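Local atomic coordinates of coclaurine N-methyltransferase (PDB entry 6GKV), a protein that transfers a methyl group from S-adenosyl-L-methionine to the ring nitrogen of coclaurine and related tetrahydroisoquinolines, a step of plant alkaloid biosynthesis. Residues Q52-S57 with T232-Y237; L139-K144 with C148-V153; E161-E166 with V175-A180; M256-A261 with E340-S345. All coordinates share one frame; numbering follows the deposited sequence.

Interaction 1 of 4, residues Q52-S57 with T232-Y237; sequences QNLTHS and TFAYHY
Leu54, on helix 44-58, stands over Ala234 and the backbone N of Tyr235 and against the His236 ring, where the CA atoms of Leu54 and Tyr235 come within 7.4 Å of each other. The second segment is loop up to the short strand 235-236, which forms a small two-stranded antiparallel sheet with 257-258, so the contact seats a helix on a small sheet outside the main methyltransferase sheet. The two methyls of Leu54 divide the work. With CG anti to the backbone N (chi1 -168°), the fork reaches outward from the helix: CD2 of Leu54 lies 3.8 Å from CB of Ala234 and 3.7 Å from the backbone N of Tyr235, while CD1 meets the imidazole of His236 obliquely. An alanine at Leu54 would take away both methyls and is likely to leave a gap beside Ala234 and the His236 ring less firmly held. Gln52 and His56, on the same helix, touch the second subunit. Within this turn, ND1 of His56 donates to O of Gln52 at 2.7 Å, and this carbonyl also accepts the His56 backbone N from the opposite face of its plane. The nearest approach to the His236 ring is Leu54 CD1 to His236 NE2, 3.6 Å.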
loop_
_atom_site.group_PDB
_atom_site.type_symbol
_atom_site.label_atom_id
_atom_site.label_comp_id
_atom_site.label_asym_id
_atom_site.label_seq_id
_atom_site.Cartn_x
_atom_site.Cartn_y
_atom_site.Cartn_z
ATOM N N GLN A 52 7.599 -0.705 7.422
ATOM C CA GLN A 52 7.049 -0.795 8.770
ATOM C C GLN A 52 8.004 -0.189 9.796
ATOM O O GLN A 52 7.560 0.407 10.774
ATOM C CB GLN A 52 6.743 -2.255 9.123
ATOM C CG GLN A 52 5.637 -2.863 8.278
ATOM C CD GLN A 52 4.353 -2.081 8.391
ATOM O OE1 GLN A 52 3.693 -2.116 9.430
ATOM N NE2 GLN A 52 3.995 -1.354 7.325
ATOM N N ASN A 53 9.309 -0.360 9.568
ATOM C CA ASN A 53 10.329 0.225 10.401
ATOM C C ASN A 53 10.174 1.730 10.422
ATOM O O ASN A 53 10.225 2.358 11.480
ATOM C CB ASN A 53 11.715 -0.157 9.900
ATOM C CG ASN A 53 12.038 -1.603 10.161
ATOM O OD1 ASN A 53 11.307 -2.281 10.877
ATOM N ND2 ASN A 53 13.142 -2.090 9.587
ATOM N N LEU A 54 9.942 2.305 9.250
ATOM C CA LEU A 54 9.759 3.741 9.169
ATOM C C LEU A 54 8.378 4.196 9.705
ATOM O O LEU A 54 8.305 5.136 10.491
ATOM C CB LEU A 54 9.973 4.217 7.728
ATOM C CG LEU A 54 10.076 5.740 7.603
ATOM C CD1 LEU A 54 11.089 6.280 8.605
ATOM C CD2 LEU A 54 10.426 6.162 6.193
ATOM N N THR A 55 7.290 3.539 9.310
ATOM C CA THR A 55 5.969 3.942 9.817
ATOM C C THR A 55 5.958 3.935 11.341
ATOM O O THR A 55 5.362 4.803 11.970
ATOM C CB THR A 55 4.833 3.038 9.314
ATOM O OG1 THR A 55 5.182 1.670 9.559
ATOM C CG2 THR A 55 4.612 3.231 7.819
ATOM N N HIS A 56 6.648 2.973 11.935
ATOM C CA HIS A 56 6.632 2.814 13.383
ATOM C C HIS A 56 7.534 3.822 14.097
ATOM O O HIS A 56 7.178 4.339 15.168
ATOM C CB HIS A 56 7.038 1.394 13.754
ATOM C CG HIS A 56 5.921 0.405 13.626
ATOM N ND1 HIS A 56 5.426 -0.012 12.402
ATOM C CD2 HIS A 56 5.172 -0.229 14.559
ATOM C CE1 HIS A 56 4.438 -0.857 12.595
ATOM N NE2 HIS A 56 4.258 -1.008 13.899
ATOM N N SER A 57 8.694 4.105 13.514
ATOM C CA SER A 57 9.636 5.003 14.170
ATOM C C SER A 57 9.097 6.430 14.164
ATOM O O SER A 57 9.301 7.177 15.122
ATOM C CB SER A 57 11.027 4.930 13.509
ATOM O OG SER A 57 10.982 5.242 12.128
ATOM N N THR A 232 7.827 2.746 -4.393
ATOM C CA THR A 232 7.937 1.545 -3.559
ATOM C C THR A 232 8.479 1.750 -2.144
ATOM O O THR A 232 7.858 1.304 -1.173
ATOM C CB THR A 232 8.821 0.549 -4.256
ATOM O OG1 THR A 232 8.280 0.330 -5.557
ATOM C CG2 THR A 232 8.904 -0.754 -3.478
ATOM N N PHE A 233 9.639 2.396 -2.019
ATOM C CA PHE A 233 10.235 2.528 -0.697
ATOM C C PHE A 233 10.067 3.928 -0.120
ATOM O O PHE A 233 9.589 4.847 -0.786
ATOM C CB PHE A 233 11.721 2.095 -0.695
ATOM C CG PHE A 233 12.604 2.767 -1.736
ATOM C CD1 PHE A 233 13.150 4.022 -1.507
ATOM C CD2 PHE A 233 12.970 2.094 -2.901
ATOM C CE1 PHE A 233 13.988 4.622 -2.443
ATOM C CE2 PHE A 233 13.817 2.692 -3.840
ATOM C CZ PHE A 233 14.316 3.957 -3.608
ATOM N N ALA A 234 10.397 4.071 1.153
ATOM C CA ALA A 234 10.242 5.352 1.819
ATOM C C ALA A 234 11.512 5.632 2.600
ATOM O O ALA A 234 12.221 4.690 2.982
ATOM C CB ALA A 234 9.017 5.347 2.737
ATOM N N TYR A 235 11.818 6.909 2.829
ATOM C CA TYR A 235 13.042 7.225 3.574
ATOM C C TYR A 235 13.184 8.668 4.028
ATOM O O TYR A 235 12.756 9.617 3.345
ATOM C CB TYR A 235 14.282 6.839 2.752
ATOM C CG TYR A 235 14.393 7.459 1.364
ATOM C CD1 TYR A 235 13.562 7.056 0.326
ATOM C CD2 TYR A 235 15.365 8.414 1.085
ATOM C CE1 TYR A 235 13.676 7.606 -0.951
ATOM C CE2 TYR A 235 15.485 8.968 -0.177
ATOM C CZ TYR A 235 14.640 8.551 -1.195
ATOM O OH TYR A 235 14.755 9.089 -2.450
ATOM N N HIS A 236 13.765 8.816 5.216
ATOM C CA HIS A 236 14.286 10.106 5.676
ATOM C C HIS A 236 15.266 10.623 4.622
ATOM O O HIS A 236 16.090 9.843 4.120
ATOM C CB HIS A 236 15.020 9.981 7.018
ATOM C CG HIS A 236 14.139 9.725 8.203
ATOM N ND1 HIS A 236 13.387 10.718 8.802
ATOM C CD2 HIS A 236 13.954 8.612 8.956
ATOM C CE1 HIS A 236 12.749 10.218 9.845
ATOM N NE2 HIS A 236 13.076 8.940 9.963
ATOM N N TYR A 237 15.200 11.906 4.263
ATOM C CA TYR A 237 16.202 12.414 3.314
ATOM C C TYR A 237 17.487 12.715 4.090
ATOM O O TYR A 237 17.768 13.859 4.421
ATOM C CB TYR A 237 15.672 13.630 2.496
ATOM C CG TYR A 237 16.125 13.503 1.046
ATOM C CD1 TYR A 237 16.207 12.237 0.499
ATOM C CD2 TYR A 237 16.417 14.603 0.211
ATOM C CE1 TYR A 237 16.625 12.017 -0.763
ATOM C CE2 TYR A 237 16.821 14.375 -1.139
ATOM C CZ TYR A 237 16.925 13.072 -1.597
ATOM O OH TYR A 237 17.326 12.717 -2.871
#

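Interaction 2 of 4, residues L139-K144 with C148-V153; sequences LHVAQK and CRVTAV
Val150 spreads its two methyls over adjacent residues of the helix, CG1 reaching Val141 and CG2 reaching Ala142. Its first torsion decides this split: at chi1 -63°, CG1 is anti to the carbonyl carbon, and CG2 is left between the backbone N and the carbonyl carbon. The CG1 atoms of Val150 and Val141 are 3.6 Å apart. On the helix side, Val141 has CG1 anti to its own backbone N (chi1 169°), which carries this methyl toward the strand; the two valines are inclined to one another. Ala142 has just CB to offer, and it lies 3.6 Å from CG2 of Val150. The short side chain lets the backbones come near, with CA of Ala142 6.0 Å from CA of Val150. These residues link helix 136-143 to strand 149-154, the second half of a beta-alpha-beta unit that starts at strand 126-130 and belongs to the Rossmann-like sheet of this S-adenosylmethionine-dependent family. All three touching residues are buried, and the contact is wholly apolar. The surroundings extend it: Val141 also packs on Cys116 of helix 104-118, Val150 on Val127 of strand 126-130, and Ala142 on Asn174 and Val175. CG1 of Val150 comes within 3.9 Å of the backbone N of Ala142.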
loop_
_atom_site.group_PDB
_atom_site.type_symbol
_atom_site.label_atom_id
_atom_site.label_comp_id
_atom_site.label_asym_id
_atom_site.label_seq_id
_atom_site.Cartn_x
_atom_site.Cartn_y
_atom_site.Cartn_z
ATOM N N LEU A 139 -6.305 31.082 -4.020
ATOM C CA LEU A 139 -6.837 32.090 -4.932
ATOM C C LEU A 139 -7.685 31.467 -6.040
ATOM O O LEU A 139 -8.690 32.035 -6.474
ATOM C CB LEU A 139 -5.688 32.905 -5.531
ATOM C CG LEU A 139 -4.787 33.488 -4.446
ATOM C CD1 LEU A 139 -3.602 34.310 -5.013
ATOM C CD2 LEU A 139 -5.649 34.307 -3.486
ATOM N N HIS A 140 -7.269 30.293 -6.492
ATOM C CA HIS A 140 -7.922 29.616 -7.603
ATOM C C HIS A 140 -9.296 29.105 -7.189
ATOM O O HIS A 140 -10.292 29.326 -7.884
ATOM C CB HIS A 140 -7.045 28.465 -8.103
ATOM C CG HIS A 140 -7.643 27.686 -9.234
ATOM N ND1 HIS A 140 -8.432 26.572 -9.037
ATOM C CD2 HIS A 140 -7.549 27.853 -10.575
ATOM C CE1 HIS A 140 -8.802 26.085 -10.209
ATOM N NE2 HIS A 140 -8.282 26.844 -11.157
ATOM N N VAL A 141 -9.343 28.419 -6.052
ATOM C CA VAL A 141 -10.606 27.932 -5.509
ATOM C C VAL A 141 -11.496 29.115 -5.126
ATOM O O VAL A 141 -12.699 29.107 -5.399
ATOM C CB VAL A 141 -10.379 27.012 -4.280
ATOM C CG1 VAL A 141 -11.687 26.714 -3.553
ATOM C CG2 VAL A 141 -9.700 25.726 -4.704
ATOM N N ALA A 142 -10.897 30.136 -4.511
ATOM C CA ALA A 142 -11.651 31.321 -4.119
ATOM C C ALA A 142 -12.327 31.908 -5.340
ATOM O O ALA A 142 -13.492 32.296 -5.276
ATOM C CB ALA A 142 -10.753 32.360 -3.464
ATOM N N GLN A 143 -11.602 31.951 -6.454
ATOM C CA GLN A 143 -12.062 32.754 -7.562
ATOM C C GLN A 143 -13.370 32.300 -8.129
ATOM O O GLN A 143 -14.363 33.009 -7.949
ATOM C CB GLN A 143 -10.984 32.877 -8.651
ATOM C CG GLN A 143 -10.389 34.249 -8.498
ATOM C CD GLN A 143 -9.364 34.635 -9.510
ATOM O OE1 GLN A 143 -8.164 34.573 -9.235
ATOM N NE2 GLN A 143 -9.818 35.104 -10.668
ATOM N N LYS A 144 -13.428 31.163 -8.801
ATOM C CA LYS A 144 -14.746 30.782 -9.297
ATOM C C LYS A 144 -15.386 29.617 -8.535
ATOM O O LYS A 144 -15.938 28.683 -9.116
ATOM C CB LYS A 144 -14.714 30.501 -10.807
ATOM C CG LYS A 144 -14.427 31.742 -11.655
ATOM C CD LYS A 144 -15.307 32.941 -11.246
ATOM C CE LYS A 144 -16.786 32.861 -11.618
ATOM N NZ LYS A 144 -17.477 34.158 -11.291
ATOM N N CYS A 148 -17.642 29.795 -1.800
ATOM C CA CYS A 148 -16.703 29.146 -0.907
ATOM C C CYS A 148 -16.077 30.203 0.001
ATOM O O CYS A 148 -16.142 31.391 -0.290
ATOM C CB CYS A 148 -15.620 28.399 -1.687
ATOM S SG CYS A 148 -16.146 26.783 -2.321
ATOM N N ARG A 149 -15.486 29.760 1.106
ATOM C CA ARG A 149 -14.783 30.652 2.021
ATOM C C ARG A 149 -13.455 29.992 2.358
ATOM O O ARG A 149 -13.314 29.261 3.338
ATOM C CB ARG A 149 -15.667 30.944 3.244
ATOM C CG ARG A 149 -15.028 31.433 4.541
ATOM C CD ARG A 149 -16.001 31.162 5.722
ATOM N NE ARG A 149 -16.769 29.917 5.566
ATOM C CZ ARG A 149 -18.010 29.822 5.073
ATOM N NH1 ARG A 149 -18.663 30.907 4.671
ATOM N NH2 ARG A 149 -18.598 28.634 4.963
ATOM N N VAL A 150 -12.487 30.230 1.481
ATOM C CA VAL A 150 -11.219 29.547 1.578
ATOM C C VAL A 150 -10.424 30.109 2.732
ATOM O O VAL A 150 -10.422 31.324 2.959
ATOM C CB VAL A 150 -10.425 29.657 0.265
ATOM C CG1 VAL A 150 -11.175 28.987 -0.837
ATOM C CG2 VAL A 150 -10.222 31.106 -0.097
ATOM N N THR A 151 -9.766 29.220 3.471
ATOM C CA THR A 151 -8.873 29.630 4.553
ATOM C C THR A 151 -7.452 29.086 4.365
ATOM O O THR A 151 -7.234 27.876 4.318
ATOM C CB THR A 151 -9.405 29.170 5.918
ATOM O OG1 THR A 151 -10.798 29.517 6.043
ATOM C CG2 THR A 151 -8.583 29.809 7.038
ATOM N N ALA A 152 -6.480 29.982 4.257
ATOM C CA ALA A 152 -5.106 29.562 4.022
ATOM C C ALA A 152 -4.293 29.573 5.318
ATOM O O ALA A 152 -4.400 30.502 6.098
ATOM C CB ALA A 152 -4.464 30.455 2.977
ATOM N N VAL A 153 -3.485 28.544 5.560
ATOM C CA VAL A 153 -2.660 28.537 6.770
ATOM C C VAL A 153 -1.163 28.425 6.490
ATOM O O VAL A 153 -0.716 27.484 5.846
ATOM C CB VAL A 153 -3.047 27.395 7.713
ATOM C CG1 VAL A 153 -2.229 27.490 8.985
ATOM C CG2 VAL A 153 -4.515 27.463 8.035
#

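Interaction 3 of 4, residues E161-E166 with V175-A180; sequences EYIEEE and VEVKLA
Val175 opens the contact just ahead of strand 176-179: its CG1 lies 3.7 Å from CG2 of Ile163, the two side chains crossing at about a right angle. Next, Glu176 turns its CB away from the helix, and its OE2 forms a salt bridge with NZ of Lys178 at 2.5 Å, along the other side of the strand. Val177 points back toward helix 157-168 and meets two residues. Its CG2 is 3.5 Å from CG2 of Ile163 and 3.9 Å from CG of Glu164. CG2 of Ile163, anti to its backbone N because CG1 takes chi1 -71°, is the branch that meets the strand. The extended Glu164 chain runs over Val177, with CG covering the CG2 methyl and its carboxylate paired in a salt bridge with Lys160. Replacing Glu164 with an alanine would probably leave Lys160 without this carboxylate and the edge of Val177 less covered. Beyond Lys178, Ala180 lines the S-adenosyl-L-homocysteine pocket. The contact closes a beta-alpha-beta crossover: strand 149-154 and strand 176-179 lie parallel, joined by Glu176 and Lys178 backbone bonds to Ala152, while helix 157-168 covers one side; strand 176-179 is the outermost strand there, and Ile163 also touches Leu139 of helix 136-143.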
loop_
_atom_site.group_PDB
_atom_site.type_symbol
_atom_site.label_atom_id
_atom_site.label_comp_id
_atom_site.label_asym_id
_atom_site.label_seq_id
_atom_site.Cartn_x
_atom_site.Cartn_y
_atom_site.Cartn_z
ATOM N N GLU A 161 1.675 37.655 3.570
ATOM C CA GLU A 161 1.856 38.912 2.812
ATOM C C GLU A 161 1.097 38.909 1.501
ATOM O O GLU A 161 0.105 39.608 1.313
ATOM C CB GLU A 161 3.340 39.123 2.475
ATOM C CG GLU A 161 4.232 39.861 3.490
ATOM C CD GLU A 161 3.519 40.972 4.236
ATOM O OE1 GLU A 161 2.752 41.744 3.611
ATOM O OE2 GLU A 161 3.752 41.101 5.457
ATOM N N TYR A 162 1.581 38.054 0.613
ATOM C CA TYR A 162 1.233 38.100 -0.786
ATOM C C TYR A 162 -0.224 37.758 -1.037
ATOM O O TYR A 162 -0.848 38.293 -1.962
ATOM C CB TYR A 162 2.138 37.149 -1.579
ATOM C CG TYR A 162 1.731 37.074 -3.020
ATOM C CD1 TYR A 162 2.028 38.108 -3.886
ATOM C CD2 TYR A 162 1.030 35.981 -3.508
ATOM C CE1 TYR A 162 1.650 38.056 -5.205
ATOM C CE2 TYR A 162 0.642 35.921 -4.825
ATOM C CZ TYR A 162 0.952 36.966 -5.673
ATOM O OH TYR A 162 0.570 36.909 -6.997
ATOM N N ILE A 163 -0.781 36.873 -0.221
ATOM C CA ILE A 163 -2.112 36.377 -0.525
ATOM C C ILE A 163 -3.141 37.456 -0.222
ATOM O O ILE A 163 -3.917 37.835 -1.093
ATOM C CB ILE A 163 -2.410 35.079 0.243
ATOM C CG1 ILE A 163 -1.566 33.950 -0.357
ATOM C CG2 ILE A 163 -3.866 34.721 0.124
ATOM C CD1 ILE A 163 -1.437 32.730 0.512
ATOM N N GLU A 164 -3.114 37.982 0.995
ATOM C CA GLU A 164 -4.080 38.986 1.406
ATOM C C GLU A 164 -4.100 40.175 0.447
ATOM O O GLU A 164 -5.163 40.708 0.115
ATOM C CB GLU A 164 -3.775 39.441 2.834
ATOM C CG GLU A 164 -4.043 38.343 3.857
ATOM C CD GLU A 164 -3.959 38.820 5.291
ATOM O OE1 GLU A 164 -3.319 39.867 5.542
ATOM O OE2 GLU A 164 -4.550 38.143 6.164
ATOM N N GLU A 165 -2.920 40.567 -0.020
ATOM C CA GLU A 165 -2.807 41.687 -0.937
ATOM C C GLU A 165 -3.347 41.333 -2.320
ATOM O O GLU A 165 -4.168 42.064 -2.889
ATOM C CB GLU A 165 -1.354 42.140 -1.018
ATOM C CG GLU A 165 -0.746 42.379 0.359
ATOM C CD GLU A 165 -0.008 43.695 0.468
ATOM O OE1 GLU A 165 0.443 44.206 -0.580
ATOM O OE2 GLU A 165 0.112 44.221 1.598
ATOM N N GLU A 166 -2.906 40.195 -2.846
ATOM C CA GLU A 166 -3.299 39.785 -4.185
ATOM C C GLU A 166 -4.712 39.208 -4.231
ATOM O O GLU A 166 -5.194 38.851 -5.306
ATOM C CB GLU A 166 -2.303 38.771 -4.745
ATOM C CG GLU A 166 -1.437 39.339 -5.852
ATOM C CD GLU A 166 -2.132 39.349 -7.193
ATOM O OE1 GLU A 166 -2.326 38.259 -7.764
ATOM O OE2 GLU A 166 -2.482 40.446 -7.678
ATOM N N VAL A 175 -11.218 34.831 0.581
ATOM C CA VAL A 175 -9.918 34.479 1.123
ATOM C C VAL A 175 -9.689 35.043 2.508
ATOM O O VAL A 175 -9.855 36.232 2.748
ATOM C CB VAL A 175 -8.777 34.953 0.226
ATOM C CG1 VAL A 175 -7.451 34.481 0.801
ATOM C CG2 VAL A 175 -8.975 34.439 -1.183
ATOM N N GLU A 176 -9.298 34.149 3.402
ATOM C CA GLU A 176 -8.858 34.486 4.740
ATOM C C GLU A 176 -7.535 33.753 4.993
ATOM O O GLU A 176 -7.404 32.586 4.616
ATOM C CB GLU A 176 -9.927 34.092 5.752
ATOM C CG GLU A 176 -9.426 33.899 7.160
ATOM C CD GLU A 176 -10.497 33.334 8.067
ATOM O OE1 GLU A 176 -11.681 33.354 7.673
ATOM O OE2 GLU A 176 -10.153 32.868 9.172
ATOM N N VAL A 177 -6.550 34.425 5.588
ATOM C CA VAL A 177 -5.247 33.794 5.808
ATOM C C VAL A 177 -4.772 33.870 7.255
ATOM O O VAL A 177 -4.788 34.940 7.870
ATOM C CB VAL A 177 -4.161 34.424 4.924
ATOM C CG1 VAL A 177 -2.869 33.621 5.023
ATOM C CG2 VAL A 177 -4.628 34.515 3.486
ATOM N N LYS A 178 -4.325 32.735 7.785
ATOM C CA LYS A 178 -3.895 32.638 9.182
ATOM C C LYS A 178 -2.406 32.320 9.296
ATOM O O LYS A 178 -1.916 31.422 8.610
ATOM C CB LYS A 178 -4.691 31.552 9.923
ATOM C CG LYS A 178 -6.200 31.618 9.778
ATOM C CD LYS A 178 -6.867 30.613 10.725
ATOM C CE LYS A 178 -8.368 30.857 10.863
ATOM N NZ LYS A 178 -8.691 32.292 11.122
ATOM N N LEU A 179 -1.692 33.023 10.177
ATOM C CA LEU A 179 -0.280 32.717 10.387
ATOM C C LEU A 179 -0.076 31.808 11.608
ATOM O O LEU A 179 -0.259 32.239 12.749
ATOM C CB LEU A 179 0.526 34.004 10.535
ATOM C CG LEU A 179 2.045 33.912 10.369
ATOM C CD1 LEU A 179 2.461 33.823 8.897
ATOM C CD2 LEU A 179 2.679 35.097 11.051
ATOM N N ALA A 180 0.304 30.550 11.362
ATOM C CA ALA A 180 0.405 29.543 12.427
ATOM C C ALA A 180 1.410 28.434 12.131
ATOM O O ALA A 180 1.616 28.069 10.977
ATOM C CB ALA A 180 -0.963 28.918 12.689
#

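Interaction 4 of 4, residues M256-A261 with E340-S345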
loop_
_atom_site.group_PDB
_atom_site.type_symbol
_atom_site.label_atom_id
_atom_site.label_comp_id
_atom_site.label_asym_id
_atom_site.label_seq_id
_atom_site.Cartn_x
_atom_site.Cartn_y
_atom_site.Cartn_z
ATOM N N MET A 256 13.344 16.807 5.399
ATOM C CA MET A 256 12.616 16.142 4.318
ATOM C C MET A 256 12.481 14.646 4.512
ATOM O O MET A 256 13.425 13.978 4.944
ATOM C CB MET A 256 13.293 16.409 2.971
ATOM C CG MET A 256 12.929 17.754 2.361
ATOM S SD MET A 256 11.427 17.610 1.378
ATOM C CE MET A 256 11.686 15.973 0.771
ATOM N N ILE A 257 11.295 14.138 4.194
ATOM C CA ILE A 257 11.024 12.699 4.110
ATOM C C ILE A 257 10.483 12.369 2.714
ATOM O O ILE A 257 9.688 13.129 2.145
ATOM C CB ILE A 257 10.013 12.226 5.182
ATOM C CG1 ILE A 257 10.694 12.023 6.528
ATOM C CG2 ILE A 257 9.415 10.913 4.818
ATOM C CD1 ILE A 257 9.718 11.662 7.630
ATOM N N ILE A 258 10.965 11.271 2.137
ATOM C CA ILE A 258 10.371 10.763 0.901
ATOM C C ILE A 258 9.504 9.548 1.214
ATOM O O ILE A 258 10.035 8.457 1.481
ATOM C CB ILE A 258 11.435 10.366 -0.137
ATOM C CG1 ILE A 258 12.436 11.505 -0.316
ATOM C CG2 ILE A 258 10.768 9.974 -1.459
ATOM C CD1 ILE A 258 11.819 12.764 -0.891
ATOM N N PRO A 259 8.172 9.736 1.224
ATOM C CA PRO A 259 7.300 8.585 1.509
ATOM C C PRO A 259 7.184 7.626 0.310
ATOM O O PRO A 259 7.442 8.000 -0.828
ATOM C CB PRO A 259 5.930 9.235 1.845
ATOM C CG PRO A 259 6.114 10.755 1.697
ATOM C CD PRO A 259 7.404 10.966 0.919
ATOM N N SER A 260 6.835 6.378 0.574
ATOM C CA SER A 260 6.336 5.490 -0.478
ATOM C C SER A 260 5.013 6.010 -0.966
ATOM O O SER A 260 4.327 6.752 -0.257
ATOM C CB SER A 260 6.154 4.076 0.048
ATOM O OG SER A 260 5.323 4.141 1.197
ATOM N N ALA A 261 4.632 5.606 -2.167
ATOM C CA ALA A 261 3.309 5.960 -2.663
ATOM C C ALA A 261 2.221 5.381 -1.750
ATOM O O ALA A 261 1.142 5.952 -1.643
ATOM C CB ALA A 261 3.129 5.491 -4.091
ATOM N N GLU A 340 8.953 6.887 -13.642
ATOM C CA GLU A 340 8.318 5.732 -13.028
ATOM C C GLU A 340 9.085 5.260 -11.805
ATOM O O GLU A 340 9.028 4.093 -11.445
ATOM C CB GLU A 340 8.191 4.599 -14.068
ATOM C CG GLU A 340 7.114 4.893 -15.107
ATOM C CD GLU A 340 5.710 4.906 -14.472
ATOM O OE1 GLU A 340 5.440 4.026 -13.619
ATOM O OE2 GLU A 340 4.880 5.795 -14.800
ATOM N N GLU A 341 9.820 6.177 -11.183
ATOM C CA GLU A 341 10.494 5.900 -9.921
ATOM C C GLU A 341 9.997 6.864 -8.830
ATOM O O GLU A 341 9.245 6.481 -7.938
ATOM C CB GLU A 341 12.010 6.011 -10.083
ATOM C CG GLU A 341 12.612 4.983 -11.035
ATOM C CD GLU A 341 12.522 3.559 -10.515
ATOM O OE1 GLU A 341 12.209 3.369 -9.331
ATOM O OE2 GLU A 341 12.786 2.615 -11.282
ATOM N N TRP A 342 10.462 8.107 -8.896
ATOM C CA TRP A 342 10.011 9.152 -7.990
ATOM C C TRP A 342 8.864 9.871 -8.674
ATOM O O TRP A 342 8.923 10.140 -9.882
ATOM C CB TRP A 342 11.157 10.110 -7.641
ATOM C CG TRP A 342 12.190 9.491 -6.726
ATOM C CD1 TRP A 342 12.091 9.343 -5.376
ATOM C CD2 TRP A 342 13.459 8.925 -7.102
ATOM N NE1 TRP A 342 13.222 8.730 -4.883
ATOM C CE2 TRP A 342 14.066 8.474 -5.906
ATOM C CE3 TRP A 342 14.144 8.806 -8.313
ATOM C CZ2 TRP A 342 15.341 7.882 -5.913
ATOM C CZ3 TRP A 342 15.415 8.221 -8.300
ATOM C CH2 TRP A 342 15.993 7.763 -7.110
ATOM N N MET A 343 7.815 10.164 -7.910
ATOM C CA MET A 343 6.582 10.661 -8.493
ATOM C C MET A 343 5.670 11.305 -7.457
ATOM O O MET A 343 6.071 11.539 -6.312
ATOM C CB MET A 343 5.841 9.516 -9.199
ATOM C CG MET A 343 5.700 8.244 -8.335
ATOM S SD MET A 343 4.898 6.854 -9.192
ATOM C CE MET A 343 6.269 6.111 -10.064
ATOM N N ALA A 344 4.436 11.565 -7.879
ATOM C CA ALA A 344 3.436 12.212 -7.045
ATOM C C ALA A 344 2.244 11.306 -6.731
ATOM O O ALA A 344 1.706 10.611 -7.596
ATOM C CB ALA A 344 2.955 13.488 -7.709
ATOM N N SER A 345 1.841 11.334 -5.466
ATOM C CA SER A 345 0.711 10.559 -4.954
ATOM C C SER A 345 -0.423 11.445 -4.472
ATOM O O SER A 345 -0.202 12.394 -3.699
ATOM C CB SER A 345 1.184 9.663 -3.809
ATOM O OG SER A 345 0.104 9.001 -3.171
#
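Ile258 and Trp342 meet where the two segments run at 58° to one another, measured from CA 258 to 261 against CA 342 to 345, and the CA atoms of Ala261 and Ser345 approach to 5.8 Å. The side chains of Ile258 and Trp342 cross at about a right angle. Ile258 holds CG2 anti to its backbone N, and this methyl comes to the edge of the indole, near the ring plane, 4.2 Å from CD1 of Trp342. The indole nitrogen, NE1, hydrogen-bonds Tyr235 OH, which helps fix the ring's rotation, and the ring also meets His230 edge to face. Strand 257-258 pairs with 235-236 in the small two-stranded antiparallel sheet, whereas 342-350 is an antiparallel strand of the main seven-stranded sheet, between 221-230 and 272-279; the contact therefore ties the small sheet to the large one. Ile258 also touches the bound N-methylheliamine, so the residue that packs on Trp342 is also part of the wall of the alkaloid pocket. At the far end, OG of Ser345 is anti to its backbone N (chi1 173°) and stands 3.6 Å from O of Ala261, while its hydrogen bond goes to His276 NE2. Ala261 also packs on Tyr44 of the second subunit.

Overall arrangement
Along the chain, interactions 2, 3 and 4 follow in series, and interactions 2 and 3 fall in the sequence between the two segments of interaction 1. Interactions 2 and 3, with centres 11 Å apart, share the parallel end of the seven-stranded sheet, where strands 149-154 and 176-179 pair; they build successive beta-alpha-beta crossovers, of which interaction 3 reaches the S-adenosyl-L-homocysteine pocket through Ala180. Interactions 1 and 4, also 11 Å apart between centres, share the two-stranded sheet of 235-236 and 257-258, and both touch the second subunit. The centres of interactions 1 and 3 lie about 34 Å from each other. One pair thus belongs to the Rossmann-like end, the other to the region of the alkaloid pocket and the dimer contact.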